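PDB 3WEU: L-lysine 6-oxidase from Marinomonas mediterranea, which oxidises the epsilon-amino group of L-lysine with a cysteine tryptophylquinone cofactor, releasing ammonium and the hydrogen peroxide that makes it antibacterial. Local coordinates for residues L106-D111 and V398-L403; H601-A606 and P677-N682. All coordinates share one frame; numbering follows the deposited sequence.

Interaction 1 of 2, residues L106-D111 and V398-L403; sequences LLYGRD and VVEKFL. With SO4 (sulfate ion), chain E.
Tyr108 and Val398 make the apolar part of this contact. CG1 of Val398 approaches the phenol ring obliquely and lies 3.4 Å from CE2 of Tyr108, while its other methyl, CG2, sits 3.9 Å from CD2 of the same ring. With CG1 anti to the backbone N (chi1 176°), Val398 offers both methyls to the tyrosine.

The polar part runs through water. The Tyr108 OH and Glu400 OE1 are 4.1 Å apart, too far for a direct bond, and one water bridges them: it lies in the plane of the ring, 2.7 Å from OH of Tyr108, and donates to OE1 of Glu400, also at 2.7 Å. The other carboxylate oxygen, OE2, accepts from the backbone N of Ser383, which gives the carboxylate a second anchor.

At the far end of 106-111, a sulfate, probably from the crystallisation liquor, is held by Arg110: NH2 donates to its O2 at 3.0 Å, and NE makes a weak bond to its O3.

In the fold, the loop between strand 80-91 and helix 129-134 reaches Val398, just ahead of strand 400-402, and through water Glu400, its first residue; Lys401 and Phe402 of that strand pack against strand 518-522.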
loop_
_atom_site.group_PDB
_atom_site.type_symbol
_atom_site.label_atom_id
_atom_site.label_comp_id
_atom_site.label_asym_id
_atom_site.label_seq_id
_atom_site.Cartn_x
_atom_site.Cartn_y
_atom_site.Cartn_z
ATOM N N LEU A 106 -27.183 -4.484 24.070
ATOM C CA LEU A 106 -28.531 -4.092 24.511
ATOM C C LEU A 106 -28.663 -4.012 26.010
ATOM O O LEU A 106 -29.680 -3.554 26.537
ATOM C CB LEU A 106 -29.594 -5.016 23.892
ATOM C CG LEU A 106 -29.715 -4.899 22.392
ATOM C CD1 LEU A 106 -30.529 -5.959 21.719
ATOM C CD2 LEU A 106 -30.300 -3.557 22.070
ATOM N N LEU A 107 -27.620 -4.429 26.732
ATOM C CA LEU A 107 -27.583 -4.184 28.122
ATOM C C LEU A 107 -27.554 -2.709 28.450
ATOM O O LEU A 107 -27.880 -2.357 29.585
ATOM C CB LEU A 107 -26.421 -4.899 28.822
ATOM C CG LEU A 107 -26.545 -6.429 28.707
ATOM C CD1 LEU A 107 -25.213 -7.071 29.096
ATOM C CD2 LEU A 107 -27.645 -6.936 29.578
ATOM N N TYR A 108 -27.156 -1.877 27.513
ATOM C CA TYR A 108 -27.139 -0.415 27.722
ATOM C C TYR A 108 -28.442 0.270 27.209
ATOM O O TYR A 108 -28.542 1.511 27.137
ATOM C CB TYR A 108 -25.926 0.218 27.017
ATOM C CG TYR A 108 -24.618 -0.221 27.654
ATOM C CD1 TYR A 108 -24.056 -1.469 27.336
ATOM C CD2 TYR A 108 -23.984 0.561 28.579
ATOM C CE1 TYR A 108 -22.871 -1.862 27.892
ATOM C CE2 TYR A 108 -22.843 0.136 29.210
ATOM C CZ TYR A 108 -22.286 -1.071 28.846
ATOM O OH TYR A 108 -21.162 -1.524 29.482
ATOM N N GLY A 109 -29.392 -0.549 26.823
ATOM C CA GLY A 109 -30.674 -0.069 26.341
ATOM C C GLY A 109 -30.813 -0.062 24.854
ATOM O O GLY A 109 -29.858 -0.213 24.083
ATOM N N ARG A 110 -32.057 0.071 24.405
ATOM C CA ARG A 110 -32.326 0.012 22.980
ATOM C C ARG A 110 -31.686 1.105 22.217
ATOM O O ARG A 110 -31.459 0.983 21.035
ATOM C CB ARG A 110 -33.828 -0.015 22.722
ATOM C CG ARG A 110 -34.399 -1.400 22.981
ATOM C CD ARG A 110 -35.919 -1.442 22.890
ATOM N NE ARG A 110 -36.474 -0.609 23.945
ATOM C CZ ARG A 110 -37.760 -0.312 24.047
ATOM N NH1 ARG A 110 -38.635 -0.805 23.158
ATOM N NH2 ARG A 110 -38.161 0.469 25.039
ATOM N N ASP A 111 -31.402 2.223 22.872
ATOM C CA ASP A 111 -30.771 3.318 22.173
ATOM C C ASP A 111 -29.324 3.006 21.820
ATOM O O ASP A 111 -28.692 3.791 21.146
ATOM C CB ASP A 111 -30.847 4.598 23.015
ATOM C CG ASP A 111 -32.222 5.260 22.937
ATOM O OD1 ASP A 111 -33.072 4.852 22.101
ATOM O OD2 ASP A 111 -32.434 6.129 23.742
ATOM N N VAL A 398 -20.686 4.723 24.491
ATOM C CA VAL A 398 -20.395 4.223 25.847
ATOM C C VAL A 398 -18.895 3.988 25.981
ATOM O O VAL A 398 -18.277 3.307 25.111
ATOM C CB VAL A 398 -21.145 2.938 26.110
ATOM C CG1 VAL A 398 -20.808 2.300 27.466
ATOM C CG2 VAL A 398 -22.666 3.217 26.078
ATOM N N VAL A 399 -18.365 4.517 27.076
ATOM C CA VAL A 399 -16.933 4.405 27.436
ATOM C C VAL A 399 -16.836 3.527 28.683
ATOM O O VAL A 399 -17.646 3.594 29.590
ATOM C CB VAL A 399 -16.387 5.798 27.745
ATOM C CG1 VAL A 399 -15.007 5.801 28.381
ATOM C CG2 VAL A 399 -16.401 6.615 26.476
ATOM N N GLU A 400 -15.810 2.675 28.732
ATOM C CA GLU A 400 -15.517 1.946 29.966
ATOM C C GLU A 400 -14.013 1.692 29.985
ATOM O O GLU A 400 -13.520 0.769 29.386
ATOM C CB GLU A 400 -16.320 0.656 30.055
ATOM C CG GLU A 400 -16.162 0.024 31.396
ATOM C CD GLU A 400 -16.450 -1.450 31.373
ATOM O OE1 GLU A 400 -17.654 -1.795 31.633
ATOM O OE2 GLU A 400 -15.509 -2.282 31.095
ATOM N N LYS A 401 -13.300 2.580 30.608
ATOM C CA LYS A 401 -11.841 2.690 30.375
ATOM C C LYS A 401 -11.058 1.592 31.082
ATOM O O LYS A 401 -10.094 1.002 30.490
ATOM C CB LYS A 401 -11.353 3.999 30.874
ATOM C CG LYS A 401 -11.782 5.189 30.049
ATOM C CD LYS A 401 -11.110 6.459 30.562
ATOM C CE LYS A 401 -11.402 7.605 29.577
ATOM N NZ LYS A 401 -10.591 8.791 29.967
ATOM N N PHE A 402 -11.428 1.340 32.352
ATOM C CA PHE A 402 -10.671 0.425 33.247
ATOM C C PHE A 402 -11.511 -0.655 33.862
ATOM O O PHE A 402 -12.747 -0.539 33.981
ATOM C CB PHE A 402 -9.951 1.228 34.365
ATOM C CG PHE A 402 -9.073 2.346 33.817
ATOM C CD1 PHE A 402 -7.867 2.035 33.171
ATOM C CD2 PHE A 402 -9.422 3.668 33.970
ATOM C CE1 PHE A 402 -7.061 2.996 32.655
ATOM C CE2 PHE A 402 -8.612 4.648 33.453
ATOM C CZ PHE A 402 -7.430 4.329 32.802
ATOM N N LEU A 403 -10.831 -1.742 34.185
ATOM C CA LEU A 403 -11.512 -2.968 34.539
ATOM C C LEU A 403 -12.137 -2.956 35.906
ATOM O O LEU A 403 -11.627 -2.344 36.816
ATOM C CB LEU A 403 -10.550 -4.176 34.405
ATOM C CG LEU A 403 -11.101 -5.587 34.421
ATOM C CD1 LEU A 403 -12.093 -5.808 33.280
ATOM C CD2 LEU A 403 -9.968 -6.586 34.369
HETATM S S SO4 E . -34.554 0.711 27.029
HETATM O O1 SO4 E . -33.822 1.676 27.890
HETATM O O2 SO4 E . -35.937 1.250 26.890
HETATM O O3 SO4 E . -33.964 0.623 25.697
HETATM O O4 SO4 E . -34.500 -0.703 27.509
HETATM O O HOH W 1 -19.976 -0.385 31.664
#

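Interaction 2 of 2, residues H601-A606 and P677-N682; sequences HSHLPA and PVFFIN
Phe679 reaches from strand 675-680 to the turn that ends helix 596-602, and its ring meets three consecutive residues there. This strand pairs with 656-661 as an antiparallel two-stranded sheet, so the contact sets a helix C-terminus against a beta ribbon.

The first shell is all around the outer end of the phenylalanine ring. The backbone O of Ser602 lies in the plane of that ring, at its edge, 3.3 Å from CE2 of Phe679 and equally near CZ; a carbonyl placed there faces the weakly positive rim of C-H groups. The Leu604 side chain crosses that of Phe679 obliquely, bringing CD1 to 4.0 Å from CZ of Phe679. The His603 side chain runs past that of Phe679 in the opposite direction, touching more lightly, CD2 of His603 to CE2 of Phe679 at 4.1 Å.

One step out, the backbone turn is consistent with this grouping. His603 leaves the helix with a positive phi of 64°, and both its own side chain and that of Leu604 then set out toward the strand. Phe679 has CG anti to its carbonyl carbon (chi1 -73°), which carries the ring across to them.

Further out, Phe657 of the paired strand stacks on the His603 ring and also meets Phe679, with planes at about 55°, while Arg614 makes a cation-pi contact with Phe679. The Phe679 carbonyl accepts from Asn617 ND2, and the backbone N of Phe679 hydrogen-bonds a dioxane molecule, probably from the crystallisation liquor. Within the turn, Ser602 OG bonds mainly to the carbonyl O of Gly598, one turn earlier in the helix, and the N of Leu604 adds a weak bond to that same OG at 3.5 Å.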
loop_
_atom_site.group_PDB
_atom_site.type_symbol
_atom_site.label_atom_id
_atom_site.label_comp_id
_atom_site.label_asym_id
_atom_site.label_seq_id
_atom_site.Cartn_x
_atom_site.Cartn_y
_atom_site.Cartn_z
ATOM N N HIS A 601 19.377 -20.175 18.519
ATOM C CA HIS A 601 18.304 -19.875 17.560
ATOM C C HIS A 601 17.379 -18.779 18.060
ATOM O O HIS A 601 16.787 -18.062 17.255
ATOM C CB HIS A 601 17.468 -21.090 17.287
ATOM C CG HIS A 601 18.123 -22.008 16.325
ATOM N ND1 HIS A 601 18.405 -21.629 15.029
ATOM C CD2 HIS A 601 18.645 -23.248 16.491
ATOM C CE1 HIS A 601 19.100 -22.595 14.445
ATOM N NE2 HIS A 601 19.253 -23.587 15.311
ATOM N N SER A 602 17.237 -18.664 19.382
ATOM C CA SER A 602 16.340 -17.608 19.915
ATOM C C SER A 602 17.135 -16.306 20.156
ATOM O O SER A 602 16.537 -15.248 20.332
ATOM C CB SER A 602 15.689 -18.137 21.208
ATOM O OG SER A 602 16.636 -18.099 22.204
ATOM N N HIS A 603 18.454 -16.376 20.145
ATOM C CA HIS A 603 19.386 -15.244 20.362
ATOM C C HIS A 603 19.299 -14.649 21.740
ATOM O O HIS A 603 19.683 -13.520 21.942
ATOM C CB HIS A 603 19.132 -14.126 19.339
ATOM C CG HIS A 603 19.144 -14.635 17.951
ATOM N ND1 HIS A 603 20.309 -14.878 17.280
ATOM C CD2 HIS A 603 18.157 -15.108 17.178
ATOM C CE1 HIS A 603 20.044 -15.410 16.106
ATOM N NE2 HIS A 603 18.743 -15.553 16.013
ATOM N N LEU A 604 18.776 -15.398 22.690
ATOM C CA LEU A 604 18.644 -14.864 24.008
ATOM C C LEU A 604 19.043 -15.884 25.053
ATOM O O LEU A 604 18.746 -17.073 24.908
ATOM C CB LEU A 604 17.170 -14.485 24.266
ATOM C CG LEU A 604 16.636 -13.289 23.436
ATOM C CD1 LEU A 604 15.092 -13.249 23.523
ATOM C CD2 LEU A 604 17.319 -12.005 23.883
ATOM N N PRO A 605 19.567 -15.398 26.164
ATOM C CA PRO A 605 19.776 -16.256 27.363
ATOM C C PRO A 605 18.459 -16.555 28.017
ATOM O O PRO A 605 17.484 -15.837 27.776
ATOM C CB PRO A 605 20.627 -15.410 28.257
ATOM C CG PRO A 605 20.213 -13.959 27.910
ATOM C CD PRO A 605 19.876 -13.983 26.442
ATOM N N ALA A 606 18.412 -17.601 28.810
ATOM C CA ALA A 606 17.200 -17.965 29.530
ATOM C C ALA A 606 16.898 -16.969 30.664
ATOM O O ALA A 606 17.799 -16.383 31.248
ATOM C CB ALA A 606 17.379 -19.411 30.073
ATOM N N PRO A 677 18.064 -5.359 20.216
ATOM C CA PRO A 677 17.777 -6.553 19.472
ATOM C C PRO A 677 16.516 -6.367 18.633
ATOM O O PRO A 677 15.471 -5.942 19.122
ATOM C CB PRO A 677 17.515 -7.594 20.583
ATOM C CG PRO A 677 17.021 -6.766 21.747
ATOM C CD PRO A 677 17.790 -5.509 21.674
ATOM N N VAL A 678 16.541 -6.828 17.409
ATOM C CA VAL A 678 15.368 -6.743 16.550
ATOM C C VAL A 678 15.072 -8.084 15.911
ATOM O O VAL A 678 15.899 -8.659 15.205
ATOM C CB VAL A 678 15.625 -5.694 15.420
ATOM C CG1 VAL A 678 14.436 -5.590 14.497
ATOM C CG2 VAL A 678 15.922 -4.358 16.053
ATOM N N PHE A 679 13.884 -8.587 16.204
ATOM C CA PHE A 679 13.409 -9.797 15.651
ATOM C C PHE A 679 12.480 -9.492 14.508
ATOM O O PHE A 679 11.718 -8.518 14.551
ATOM C CB PHE A 679 12.649 -10.583 16.729
ATOM C CG PHE A 679 13.564 -11.187 17.756
ATOM C CD1 PHE A 679 13.911 -10.467 18.851
ATOM C CD2 PHE A 679 14.116 -12.446 17.552
ATOM C CE1 PHE A 679 14.771 -10.960 19.792
ATOM C CE2 PHE A 679 14.950 -12.967 18.500
ATOM C CZ PHE A 679 15.268 -12.240 19.647
ATOM N N PHE A 680 12.516 -10.311 13.479
ATOM C CA PHE A 680 11.590 -10.130 12.368
ATOM C C PHE A 680 11.477 -11.386 11.563
ATOM O O PHE A 680 12.215 -12.340 11.805
ATOM C CB PHE A 680 12.041 -8.977 11.487
ATOM C CG PHE A 680 13.414 -9.145 10.887
ATOM C CD1 PHE A 680 14.542 -8.987 11.624
ATOM C CD2 PHE A 680 13.537 -9.462 9.539
ATOM C CE1 PHE A 680 15.810 -9.116 11.058
ATOM C CE2 PHE A 680 14.803 -9.593 8.949
ATOM C CZ PHE A 680 15.931 -9.414 9.711
ATOM N N ILE A 681 10.522 -11.398 10.663
ATOM C CA ILE A 681 10.308 -12.522 9.755
ATOM C C ILE A 681 10.735 -12.112 8.335
ATOM O O ILE A 681 10.193 -11.174 7.709
ATOM C CB ILE A 681 8.854 -12.904 9.739
ATOM C CG1 ILE A 681 8.455 -13.389 11.162
ATOM C CG2 ILE A 681 8.607 -14.015 8.746
ATOM C CD1 ILE A 681 7.003 -13.634 11.266
ATOM N N ASN A 682 11.738 -12.805 7.847
ATOM C CA ASN A 682 12.286 -12.480 6.560
ATOM C C ASN A 682 11.321 -13.042 5.565
ATOM O O ASN A 682 11.166 -14.268 5.430
ATOM C CB ASN A 682 13.686 -13.046 6.404
ATOM C CG ASN A 682 14.338 -12.610 5.077
ATOM O OD1 ASN A 682 13.677 -12.521 4.035
ATOM N ND2 ASN A 682 15.625 -12.371 5.124
#

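The two contacts lie on opposite sides of the chain's centre, with their own centres 41 Å apart and no atoms in touch, and they share no strand or helix. Interaction 1 is the more buried, and ties a loop of the N-terminal part of the chain to a strand region much later in the sequence. Interaction 2 lies farther out and is partly buried, joining a helix end to a two-stranded sheet near the second subunit. Neither has a direct hydrogen bond between its segments. An aromatic ring leads in both, but the tyrosine hydroxyl of interaction 1 works through water to a carboxylate, whereas the phenylalanine of interaction 2 meets a backbone carbonyl and has an arginine and aromatic rings as neighbours.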